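Local coordinates for 5-formyl-3-hydroxy-2-methylpyridine 4-carboxylate 5-dehydrogenase (Mesorhizobium japonicum MAFF 303099, PDB 4OM8), which catalyses the NAD+-dependent oxidation of 5-formyl-3-hydroxy-2-methylpyridine-4-carboxylate to a dicarboxylate in vitamin B6 breakdown, and also its NADH-dependent reduction to 4-pyridoxic acid, at the interface of chains A and B. Residues are numbered along the deposited sequence; one frame, centred on the assembly and turned at random. Chains: chain A/B, 5-formyl-3-hydroxy-2-methylpyridine 4-carboxylate 5-dehydrogenase.

Contact 1: the interface of chains A and B. Residues chain A 194, 198, 212-213, 216; chain B 190, 224, 229.
B:Val190 and B:Pro229 reach from chain B into a groove on chain A formed by helices 187-203 and 209-226, where A:Leu194 and A:Val216 receive them. CG1 of B:Val190, anti to the backbone N (chi1 177°), packs on the branch point CG of A:Leu194 at 3.6 Å. Both methyls of B:Val190 border A:Val216 CG2, and its CG2 also faces the CA of A:Ala198 loosely. The side chains of B:Val190 and A:Val216 cross at about a right angle. B:Pro229, the first residue of helix 229-236, presents the outer corner of its ring: CG lies 3.6 Å from A:Val216 CG1 and is bordered by A:Leu212 CD1 and A:Leu194 CD2 at little greater distance. A:Val216 turns CG1 to B:Pro229 and to B:Ile224, whose CG2 is 3.8 Å from it, and CG2 to B:Val190. At the border, the carboxylate of A:Asp213 runs antiparallel past the ring, its OD1 3.3 Å from B:Pro229 CD. The ring nitrogen is close by but, as a proline amide, has no hydrogen to donate, and the pair is a packing contact. The carboxylate sits beside the start of helix 229-236, whose dipole may stabilise its negative charge. The patch packs helices of the C-terminal domains of both subunits into a shared apolar layer, contributing to the cohesion of the homodimer.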
loop_
_atom_site.group_PDB
_atom_site.type_symbol
_atom_site.label_atom_id
_atom_site.label_comp_id
_atom_site.label_asym_id
_atom_site.label_seq_id
_atom_site.Cartn_x
_atom_site.Cartn_y
_atom_site.Cartn_z
ATOM N N LEU A 194 0.460 7.394 5.766
ATOM C CA LEU A 194 1.220 6.149 5.898
ATOM C C LEU A 194 2.659 6.456 6.295
ATOM O O LEU A 194 3.184 5.886 7.254
ATOM C CB LEU A 194 1.167 5.361 4.578
ATOM C CG LEU A 194 1.846 4.006 4.376
ATOM C CD1 LEU A 194 1.229 3.365 3.140
ATOM C CD2 LEU A 194 3.347 4.140 4.178
ATOM N N ALA A 198 5.049 5.479 9.554
ATOM C CA ALA A 198 6.213 4.632 9.294
ATOM C C ALA A 198 7.502 5.317 9.745
ATOM O O ALA A 198 8.344 4.701 10.396
ATOM C CB ALA A 198 6.293 4.272 7.819
ATOM N N LEU A 212 10.894 -2.344 8.408
ATOM C CA LEU A 212 9.703 -1.544 8.153
ATOM C C LEU A 212 9.231 -1.794 6.714
ATOM O O LEU A 212 8.050 -2.046 6.459
ATOM C CB LEU A 212 10.009 -0.050 8.378
ATOM C CG LEU A 212 8.919 1.020 8.224
ATOM C CD1 LEU A 212 8.509 1.294 6.763
ATOM C CD2 LEU A 212 7.710 0.697 9.085
ATOM N N ASP A 213 10.161 -1.728 5.769
ATOM C CA ASP A 213 9.798 -1.913 4.371
ATOM C C ASP A 213 9.270 -3.323 4.094
ATOM O O ASP A 213 8.273 -3.473 3.401
ATOM C CB ASP A 213 10.983 -1.580 3.466
ATOM C CG ASP A 213 11.138 -0.080 3.259
ATOM O OD1 ASP A 213 10.410 0.692 3.930
ATOM O OD2 ASP A 213 11.985 0.322 2.429
ATOM N N VAL A 216 5.686 -3.372 5.620
ATOM C CA VAL A 216 4.654 -2.596 4.946
ATOM C C VAL A 216 4.455 -3.027 3.482
ATOM O O VAL A 216 3.324 -3.106 3.012
ATOM C CB VAL A 216 4.965 -1.083 5.045
ATOM C CG1 VAL A 216 3.955 -0.273 4.243
ATOM C CG2 VAL A 216 4.970 -0.631 6.521
ATOM N N VAL B 190 0.719 1.197 10.790
ATOM C CA VAL B 190 0.854 1.878 9.519
ATOM C C VAL B 190 -0.451 1.733 8.721
ATOM O O VAL B 190 -0.917 2.693 8.096
ATOM C CB VAL B 190 2.067 1.355 8.729
ATOM C CG1 VAL B 190 2.152 2.027 7.368
ATOM C CG2 VAL B 190 3.355 1.612 9.511
ATOM N N ILE B 224 3.942 0.572 -3.349
ATOM C CA ILE B 224 4.570 0.157 -2.083
ATOM C C ILE B 224 4.817 -1.353 -2.027
ATOM O O ILE B 224 5.749 -1.820 -1.355
ATOM C CB ILE B 224 3.708 0.611 -0.876
ATOM C CG1 ILE B 224 3.743 2.139 -0.743
ATOM C CG2 ILE B 224 4.165 -0.047 0.422
ATOM C CD1 ILE B 224 5.002 2.671 -0.122
ATOM N N PRO B 229 8.171 1.868 1.993
ATOM C CA PRO B 229 8.152 3.308 2.302
ATOM C C PRO B 229 9.529 3.970 2.490
ATOM O O PRO B 229 9.698 5.099 2.026
ATOM C CB PRO B 229 7.362 3.377 3.618
ATOM C CG PRO B 229 6.557 2.123 3.674
ATOM C CD PRO B 229 7.328 1.075 2.912
#

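Contact 2: the interface of chains A and B. Residues chain A 198, 201, 207, 212, 215; chain B 186-187, 190.
The turn leading into helix 187-203 of the C-terminal domain of chain B inserts B:Val186 among side chains of chain A, chiefly A:Ile207, A:Leu212 and A:Cys215, against helix 209-226 and the loop before it. Its CG1 methyl points to the helix, 3.7 Å from the thiol sulfur SG of A:Cys215 and 3.8 Å from A:Leu212 CD2. The other methyl, CG2, packs on A:Ile207, which meets it with two carbons: CD1 at 3.8 Å and CG2 at 3.9 Å. With CG1 of A:Ile207 trans to the backbone N (chi1 -173°) and the chain extended, CD1 reaches over to B:Val186. Replacing B:Val186 with alanine would probably leave a gap beside A:Ile207 and A:Leu212 CD2 and take away part of the packing on the A:Cys215 sulfur. A:Cys215 SG also rests against the first residue of the chain B helix, 3.7 Å from B:Glu187 CB and near its backbone N, while the rest of that glutamate extends away. On the other flank A:Leu201 CD1 reaches B:Val190 CG2 at 3.9 Å, the two side chains crossing at a slant. The patch packs the start of one subunit's helix against its neighbour, and so contributes to apolar cohesion of the homodimer.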
loop_
_atom_site.group_PDB
_atom_site.type_symbol
_atom_site.label_atom_id
_atom_site.label_comp_id
_atom_site.label_asym_id
_atom_site.label_seq_id
_atom_site.Cartn_x
_atom_site.Cartn_y
_atom_site.Cartn_z
ATOM N N ALA A 198 5.049 5.479 9.554
ATOM C CA ALA A 198 6.213 4.632 9.294
ATOM C C ALA A 198 7.502 5.317 9.745
ATOM O O ALA A 198 8.344 4.701 10.396
ATOM C CB ALA A 198 6.293 4.272 7.819
ATOM N N LEU A 201 7.807 5.326 13.550
ATOM C CA LEU A 201 8.168 4.053 14.147
ATOM C C LEU A 201 9.657 3.748 13.978
ATOM O O LEU A 201 10.296 3.186 14.887
ATOM C CB LEU A 201 7.313 2.937 13.545
ATOM C CG LEU A 201 5.831 3.037 13.931
ATOM C CD1 LEU A 201 4.983 2.118 13.074
ATOM C CD2 LEU A 201 5.630 2.709 15.396
ATOM N N ILE A 207 11.443 -0.328 14.958
ATOM C CA ILE A 207 11.746 -1.271 13.876
ATOM C C ILE A 207 12.827 -0.688 12.964
ATOM O O ILE A 207 12.846 0.525 12.727
ATOM C CB ILE A 207 10.450 -1.613 13.081
ATOM C CG1 ILE A 207 10.685 -2.724 12.063
ATOM C CG2 ILE A 207 9.850 -0.358 12.401
ATOM C CD1 ILE A 207 9.367 -3.257 11.458
ATOM N N LEU A 212 10.894 -2.344 8.408
ATOM C CA LEU A 212 9.703 -1.544 8.153
ATOM C C LEU A 212 9.231 -1.794 6.714
ATOM O O LEU A 212 8.050 -2.046 6.459
ATOM C CB LEU A 212 10.009 -0.050 8.378
ATOM C CG LEU A 212 8.919 1.020 8.224
ATOM C CD1 LEU A 212 8.509 1.294 6.763
ATOM C CD2 LEU A 212 7.710 0.697 9.085
ATOM N N CYS A 215 7.790 -5.240 6.204
ATOM C CA CYS A 215 6.514 -5.261 6.893
ATOM C C CYS A 215 5.419 -4.590 6.080
ATOM O O CYS A 215 4.347 -5.159 5.879
ATOM C CB CYS A 215 6.670 -4.572 8.255
ATOM S SG CYS A 215 5.206 -4.671 9.310
ATOM N N VAL B 186 3.730 -2.949 14.306
ATOM C CA VAL B 186 4.083 -2.040 13.206
ATOM C C VAL B 186 3.056 -2.069 12.083
ATOM O O VAL B 186 2.552 -1.008 11.671
ATOM C CB VAL B 186 5.485 -2.357 12.634
ATOM C CG1 VAL B 186 5.733 -1.583 11.328
ATOM C CG2 VAL B 186 6.535 -2.008 13.689
ATOM N N GLU B 187 2.738 -3.270 11.600
ATOM C CA GLU B 187 1.877 -3.426 10.420
ATOM C C GLU B 187 0.543 -2.708 10.598
ATOM O O GLU B 187 0.152 -1.863 9.780
ATOM C CB GLU B 187 1.635 -4.911 10.129
ATOM C CG GLU B 187 0.731 -5.163 8.956
ATOM C CD GLU B 187 0.277 -6.606 8.911
ATOM O OE1 GLU B 187 -0.194 -7.107 9.952
ATOM O OE2 GLU B 187 0.400 -7.243 7.847
ATOM N N VAL B 190 0.719 1.197 10.790
ATOM C CA VAL B 190 0.854 1.878 9.519
ATOM C C VAL B 190 -0.451 1.733 8.721
ATOM O O VAL B 190 -0.917 2.693 8.096
ATOM C CB VAL B 190 2.067 1.355 8.729
ATOM C CG1 VAL B 190 2.152 2.027 7.368
ATOM C CG2 VAL B 190 3.355 1.612 9.511
#

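Contact 3: the interface of chains A and B. Residues chain A 227, 231, 235; chain B 273, 282, 294.
A:Ile227 and A:Met235 form the apolar bed on which the long side chain of B:Arg294 lies. The arginine chain is extended from CG to NE and crosses A:Ile227 at about a right angle, its CD 3.8 Å from A:Ile227 CG1. Farther out, the CG2 methyl of A:Ile227 sits over the centre of the guanidinium, 4.0 Å above its plane. A:Met235 approaches the same face and runs antiparallel to the arginine; its CG, anti to the carbonyl carbon (chi1 -69°), and its thioether SD each come within 3.3 Å of B:Arg294 NH1. A:Ala231 CB, 3.6 Å from B:Arg294 NH2, borders the NH2 end from the same side. Beyond A:Met235, B:Ile273 CG1 packs on the methionine backbone, while its CD1 caps one face of the B:Tyr282 ring within chain B. The polar rim centres on water 1, in the guanidinium plane at its edge, to which NH1 and NH2 of B:Arg294 both donate. The same water lies 2.8 Å from the backbone O of A:Ala231 and 2.9 Å from the B:Tyr282 hydroxyl OH. It donates to the A:Ala231 carbonyl and, with two N-H groups already pointing at it, probably gives its other hydrogen to B:Tyr282 OH. The water bridge and the flat arginine tie the C-terminal helix 284-305 of one subunit to helix 229-236 of the other, reinforcing the homodimer.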
loop_
_atom_site.group_PDB
_atom_site.type_symbol
_atom_site.label_atom_id
_atom_site.label_comp_id
_atom_site.label_asym_id
_atom_site.label_seq_id
_atom_site.Cartn_x
_atom_site.Cartn_y
_atom_site.Cartn_z
ATOM N N ILE A 227 -6.785 -5.104 -3.052
ATOM C CA ILE A 227 -7.997 -4.761 -2.325
ATOM C C ILE A 227 -7.880 -3.350 -1.746
ATOM O O ILE A 227 -7.139 -3.152 -0.799
ATOM C CB ILE A 227 -8.248 -5.748 -1.163
ATOM C CG1 ILE A 227 -8.213 -7.200 -1.658
ATOM C CG2 ILE A 227 -9.589 -5.440 -0.493
ATOM C CD1 ILE A 227 -7.861 -8.198 -0.566
ATOM N N ALA A 231 -12.795 -1.373 0.462
ATOM C CA ALA A 231 -13.038 -2.810 0.271
ATOM C C ALA A 231 -12.400 -3.650 1.363
ATOM O O ALA A 231 -12.965 -4.663 1.781
ATOM C CB ALA A 231 -12.529 -3.255 -1.109
ATOM N N MET A 235 -13.900 -6.322 4.154
ATOM C CA MET A 235 -13.407 -7.681 4.379
ATOM C C MET A 235 -13.118 -7.940 5.848
ATOM O O MET A 235 -13.443 -9.006 6.372
ATOM C CB MET A 235 -12.133 -7.941 3.578
ATOM C CG MET A 235 -12.317 -8.017 2.096
ATOM S SD MET A 235 -10.702 -8.224 1.340
ATOM C CE MET A 235 -10.078 -9.536 2.361
ATOM N N ILE B 273 -18.538 -7.424 4.229
ATOM C CA ILE B 273 -18.806 -8.697 3.558
ATOM C C ILE B 273 -19.727 -9.587 4.384
ATOM O O ILE B 273 -20.673 -10.170 3.845
ATOM C CB ILE B 273 -17.501 -9.464 3.264
ATOM C CG1 ILE B 273 -16.600 -8.625 2.363
ATOM C CG2 ILE B 273 -17.807 -10.791 2.590
ATOM C CD1 ILE B 273 -17.096 -8.532 0.976
ATOM N N TYR B 282 -22.822 -6.180 -1.541
ATOM C CA TYR B 282 -22.417 -7.485 -2.052
ATOM C C TYR B 282 -23.571 -8.467 -2.140
ATOM O O TYR B 282 -24.370 -8.567 -1.212
ATOM C CB TYR B 282 -21.330 -8.098 -1.163
ATOM C CG TYR B 282 -20.166 -7.173 -0.882
ATOM C CD1 TYR B 282 -20.184 -6.307 0.202
ATOM C CD2 TYR B 282 -19.045 -7.179 -1.696
ATOM C CE1 TYR B 282 -19.128 -5.455 0.453
ATOM C CE2 TYR B 282 -17.980 -6.335 -1.450
ATOM C CZ TYR B 282 -18.025 -5.483 -0.369
ATOM O OH TYR B 282 -16.959 -4.645 -0.132
ATOM N N ARG B 294 -9.542 -12.450 -5.591
ATOM C CA ARG B 294 -8.527 -11.835 -4.752
ATOM C C ARG B 294 -7.437 -12.835 -4.380
ATOM O O ARG B 294 -6.248 -12.499 -4.407
ATOM C CB ARG B 294 -9.163 -11.225 -3.497
ATOM C CG ARG B 294 -9.988 -9.978 -3.825
ATOM C CD ARG B 294 -10.943 -9.613 -2.680
ATOM N NE ARG B 294 -11.562 -8.320 -2.929
ATOM C CZ ARG B 294 -12.500 -7.763 -2.162
ATOM N NH1 ARG B 294 -12.969 -8.411 -1.108
ATOM N NH2 ARG B 294 -12.991 -6.569 -2.479
HETATM O O HOH W 1 -14.527 -6.133 0.034
#

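Contacts 1 and 2 adjoin, with the centres of their C-alpha atoms about 6 Å apart, and share A:Ala198, A:Leu212 and B:Val190; both draw on helices 187-203 and 209-226 and form one continuous apolar region. Contact 3 lies farther out, its centre about 22 Å from that of contact 1 and 24 Å from that of contact 2. Helix 229-236 takes part in contacts 1 and 3, from chain B and chain A respectively, so by symmetry each copy serves both. The two-fold symmetric homodimer is thus secured at separated places, by apolar packing alongside a water-mediated arginine link.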